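Ribonucleoside triphosphate reductase (Lactobacillus leichmannii, PDB 1L1L) catalyses the reduction of ribonucleoside triphosphates to deoxyribonucleotides, using adenosylcobalamin (B12) as the radical-generating cofactor of class II reductases. Local coordinates at residues A447-F452 and Q530-T535. Residues are numbered along the deposited sequence; the frame is centred on the assembly and turned at random.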
ATOM      1  N   ALA A 447       1.978  16.472  -0.109  1.00 27.78           N
ATOM      2  CA  ALA A 447       1.365  15.599  -1.110  1.00 28.83           C
ATOM      3  C   ALA A 447       1.301  16.281  -2.472  1.00 29.54           C
ATOM      4  O   ALA A 447       1.709  15.711  -3.486  1.00 29.40           O
ATOM      5  CB  ALA A 447      -0.034  15.200  -0.656  1.00 28.78           C
ATOM      6  N   LYS A 448       0.792  17.510  -2.488  1.00 30.20           N
ATOM      7  CA  LYS A 448       0.671  18.256  -3.729  1.00 30.18           C
ATOM      8  C   LYS A 448       1.986  18.267  -4.497  1.00 29.68           C
ATOM      9  O   LYS A 448       2.002  18.148  -5.722  1.00 30.19           O
ATOM     10  CB  LYS A 448       0.246  19.698  -3.449  1.00 31.43           C
ATOM     11  CG  LYS A 448      -0.310  20.405  -4.669  1.00 31.45           C
ATOM     12  CD  LYS A 448      -1.743  19.949  -4.933  1.00 32.13           C
ATOM     13  CE  LYS A 448      -2.285  20.527  -6.223  1.00 30.90           C
ATOM     14  NZ  LYS A 448      -3.756  20.357  -6.302  1.00 32.31           N
ATOM     15  N   ARG A 449       3.093  18.422  -3.781  1.00 29.85           N
ATOM     16  CA  ARG A 449       4.391  18.451  -4.434  1.00 29.91           C
ATOM     17  C   ARG A 449       4.745  17.121  -5.093  1.00 31.09           C
ATOM     18  O   ARG A 449       5.254  17.088  -6.219  1.00 30.20           O
ATOM     19  CB  ARG A 449       5.479  18.872  -3.445  1.00 29.61           C
ATOM     20  CG  ARG A 449       5.577  20.412  -3.264  1.00 29.68           C
ATOM     21  CD  ARG A 449       6.881  20.822  -2.554  1.00 27.58           C
ATOM     22  NE  ARG A 449       6.922  20.384  -1.157  1.00 27.92           N
ATOM     23  CZ  ARG A 449       6.234  20.938  -0.167  1.00 27.72           C
ATOM     24  NH1 ARG A 449       5.432  21.974  -0.399  1.00 29.01           N
ATOM     25  NH2 ARG A 449       6.343  20.455   1.062  1.00 28.39           N
ATOM     26  N   VAL A 450       4.469  16.019  -4.404  1.00 30.83           N
ATOM     27  CA  VAL A 450       4.766  14.714  -4.973  1.00 31.86           C
ATOM     28  C   VAL A 450       4.179  14.614  -6.390  1.00 32.48           C
ATOM     29  O   VAL A 450       4.771  13.990  -7.271  1.00 33.94           O
ATOM     30  CB  VAL A 450       4.194  13.580  -4.075  1.00 32.08           C
ATOM     31  CG1 VAL A 450       4.316  12.233  -4.770  1.00 32.57           C
ATOM     32  CG2 VAL A 450       4.944  13.543  -2.758  1.00 32.21           C
ATOM     33  N   THR A 451       3.031  15.245  -6.618  1.00 33.88           N
ATOM     34  CA  THR A 451       2.399  15.196  -7.938  1.00 34.89           C
ATOM     35  C   THR A 451       3.217  15.848  -9.059  1.00 35.78           C
ATOM     36  O   THR A 451       2.837  15.773 -10.230  1.00 35.27           O
ATOM     37  CB  THR A 451       0.995  15.836  -7.930  1.00 35.48           C
ATOM     38  OG1 THR A 451       1.104  17.263  -7.827  1.00 36.08           O
ATOM     39  CG2 THR A 451       0.180  15.309  -6.772  1.00 35.14           C
ATOM     40  N   PHE A 452       4.329  16.498  -8.713  1.00 36.29           N
ATOM     41  CA  PHE A 452       5.174  17.108  -9.737  1.00 36.07           C
ATOM     42  C   PHE A 452       6.442  16.287  -9.963  1.00 36.74           C
ATOM     43  O   PHE A 452       7.339  16.701 -10.705  1.00 37.78           O
ATOM     44  CB  PHE A 452       5.543  18.555  -9.367  1.00 35.21           C
ATOM     45  CG  PHE A 452       4.398  19.521  -9.478  1.00 33.88           C
ATOM     46  CD1 PHE A 452       3.495  19.673  -8.436  1.00 33.00           C
ATOM     47  CD2 PHE A 452       4.213  20.273 -10.637  1.00 33.87           C
ATOM     48  CE1 PHE A 452       2.425  20.556  -8.540  1.00 33.45           C
ATOM     49  CE2 PHE A 452       3.143  21.161 -10.749  1.00 32.66           C
ATOM     50  CZ  PHE A 452       2.248  21.304  -9.701  1.00 33.25           C
ATOM     51  N   GLN A 530      -6.461  24.739  -2.150  1.00 35.79           N
ATOM     52  CA  GLN A 530      -6.933  25.806  -3.034  1.00 37.97           C
ATOM     53  C   GLN A 530      -5.878  26.902  -3.189  1.00 38.58           C
ATOM     54  O   GLN A 530      -5.540  27.298  -4.306  1.00 38.54           O
ATOM     55  CB  GLN A 530      -8.234  26.415  -2.504  1.00 39.11           C
ATOM     56  CG  GLN A 530      -9.405  25.444  -2.442  1.00 41.58           C
ATOM     57  CD  GLN A 530     -10.664  26.083  -1.883  1.00 42.74           C
ATOM     58  OE1 GLN A 530     -10.624  26.781  -0.869  1.00 44.25           O
ATOM     59  NE2 GLN A 530     -11.793  25.838  -2.536  1.00 43.70           N
ATOM     60  N   ASP A 531      -5.345  27.379  -2.067  1.00 39.59           N
ATOM     61  CA  ASP A 531      -4.340  28.435  -2.111  1.00 40.91           C
ATOM     62  C   ASP A 531      -3.060  27.991  -2.817  1.00 40.26           C
ATOM     63  O   ASP A 531      -2.533  28.717  -3.659  1.00 40.10           O
ATOM     64  CB  ASP A 531      -4.011  28.925  -0.695  1.00 42.72           C
ATOM     65  CG  ASP A 531      -5.247  29.375   0.077  1.00 44.90           C
ATOM     66  OD1 ASP A 531      -6.302  29.613  -0.552  1.00 46.02           O
ATOM     67  OD2 ASP A 531      -5.161  29.505   1.321  1.00 46.61           O
ATOM     68  N   TYR A 532      -2.566  26.797  -2.488  1.00 39.82           N
ATOM     69  CA  TYR A 532      -1.335  26.289  -3.094  1.00 39.32           C
ATOM     70  C   TYR A 532      -1.501  26.026  -4.584  1.00 39.77           C
ATOM     71  O   TYR A 532      -0.543  26.114  -5.349  1.00 39.68           O
ATOM     72  CB  TYR A 532      -0.884  25.005  -2.382  1.00 38.42           C
ATOM     73  CG  TYR A 532       0.581  24.636  -2.573  1.00 37.46           C
ATOM     74  CD1 TYR A 532       1.543  25.603  -2.873  1.00 36.85           C
ATOM     75  CD2 TYR A 532       1.015  23.321  -2.388  1.00 37.30           C
ATOM     76  CE1 TYR A 532       2.898  25.267  -2.981  1.00 36.02           C
ATOM     77  CE2 TYR A 532       2.362  22.979  -2.490  1.00 35.28           C
ATOM     78  CZ  TYR A 532       3.298  23.952  -2.787  1.00 35.05           C
ATOM     79  OH  TYR A 532       4.626  23.604  -2.888  1.00 32.99           O
ATOM     80  N   SER A 533      -2.719  25.690  -4.991  1.00 40.68           N
ATOM     81  CA  SER A 533      -2.996  25.428  -6.397  1.00 41.72           C
ATOM     82  C   SER A 533      -2.883  26.750  -7.153  1.00 42.11           C
ATOM     83  O   SER A 533      -2.372  26.801  -8.266  1.00 41.67           O
ATOM     84  CB  SER A 533      -4.400  24.838  -6.559  1.00 41.53           C
ATOM     85  OG  SER A 533      -4.489  23.585  -5.901  1.00 41.10           O
ATOM     86  N   LYS A 534      -3.361  27.819  -6.529  1.00 43.15           N
ATOM     87  CA  LYS A 534      -3.293  29.145  -7.127  1.00 44.10           C
ATOM     88  C   LYS A 534      -1.823  29.529  -7.322  1.00 44.01           C
ATOM     89  O   LYS A 534      -1.385  29.809  -8.438  1.00 43.79           O
ATOM     90  CB  LYS A 534      -3.988  30.161  -6.215  1.00 45.51           C
ATOM     91  CG  LYS A 534      -3.796  31.620  -6.632  1.00 48.02           C
ATOM     92  CD  LYS A 534      -4.199  31.824  -8.083  1.00 50.13           C
ATOM     93  CE  LYS A 534      -3.986  33.259  -8.551  1.00 50.95           C
ATOM     94  NZ  LYS A 534      -4.312  33.379 -10.000  1.00 51.73           N
ATOM     95  N   THR A 535      -1.070  29.522  -6.227  1.00 43.59           N
ATOM     96  CA  THR A 535       0.346  29.868  -6.249  1.00 43.19           C
ATOM     97  C   THR A 535       1.133  29.124  -7.325  1.00 43.07           C
ATOM     98  O   THR A 535       1.941  29.718  -8.041  1.00 42.99           O
ATOM     99  CB  THR A 535       1.004  29.568  -4.891  1.00 43.14           C
ATOM    100  OG1 THR A 535       0.442  30.413  -3.881  1.00 43.98           O
ATOM    101  CG2 THR A 535       2.482  29.795  -4.971  1.00 42.51           C
TER
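Tyr532 and Lys448 reach across the gap between helices 512-536 and 436-450 in opposite directions, their side chains sliding past each other. The nearest CA atoms across the two segments, 8.3 Å apart, belong to these residues, and the tyrosine ring lies between the two helices. Its CD2 is 3.9 Å from both CB and CG of Lys448, an approach by CB that is oblique to the ring; Arg445 adds a cation-pi contact. The side chains of Tyr532 and Arg449 cross at about a right angle, and Arg449 NH1 donates to Tyr532 OH over 3.1 Å. The bond is fairly straight (158°), with the oxygen in the guanidinium plane, at its edge. Arg449 CG also packs 3.4 Å from Tyr532 OH. Asp63 binds the same hydroxyl, while Glu81 and Asn59, of helix 48-60, hold NH1 and NE of Arg449, which fixes the guanidinium and probably balances its buried charge.

The direct Lys448-Ser533 link is weaker. Lys448 CG stands anti to the backbone N (chi1 -162°), and the chain bends at chi2 toward helix 512-536, where NZ makes a weak 3.3 Å bond to Ser533 OG. Asp529, by a salt bridge, with Asn539 O and Ser541, mainly holds the ammonium. On the solvent side of helix 512-536, Gln530, Asp531 and Lys534 do not touch 447-452. This is helix-helix packing with a buried hydrogen-bond and salt-bridge network, probably within the 10-stranded alpha-beta barrel of ribonucleotide reductases.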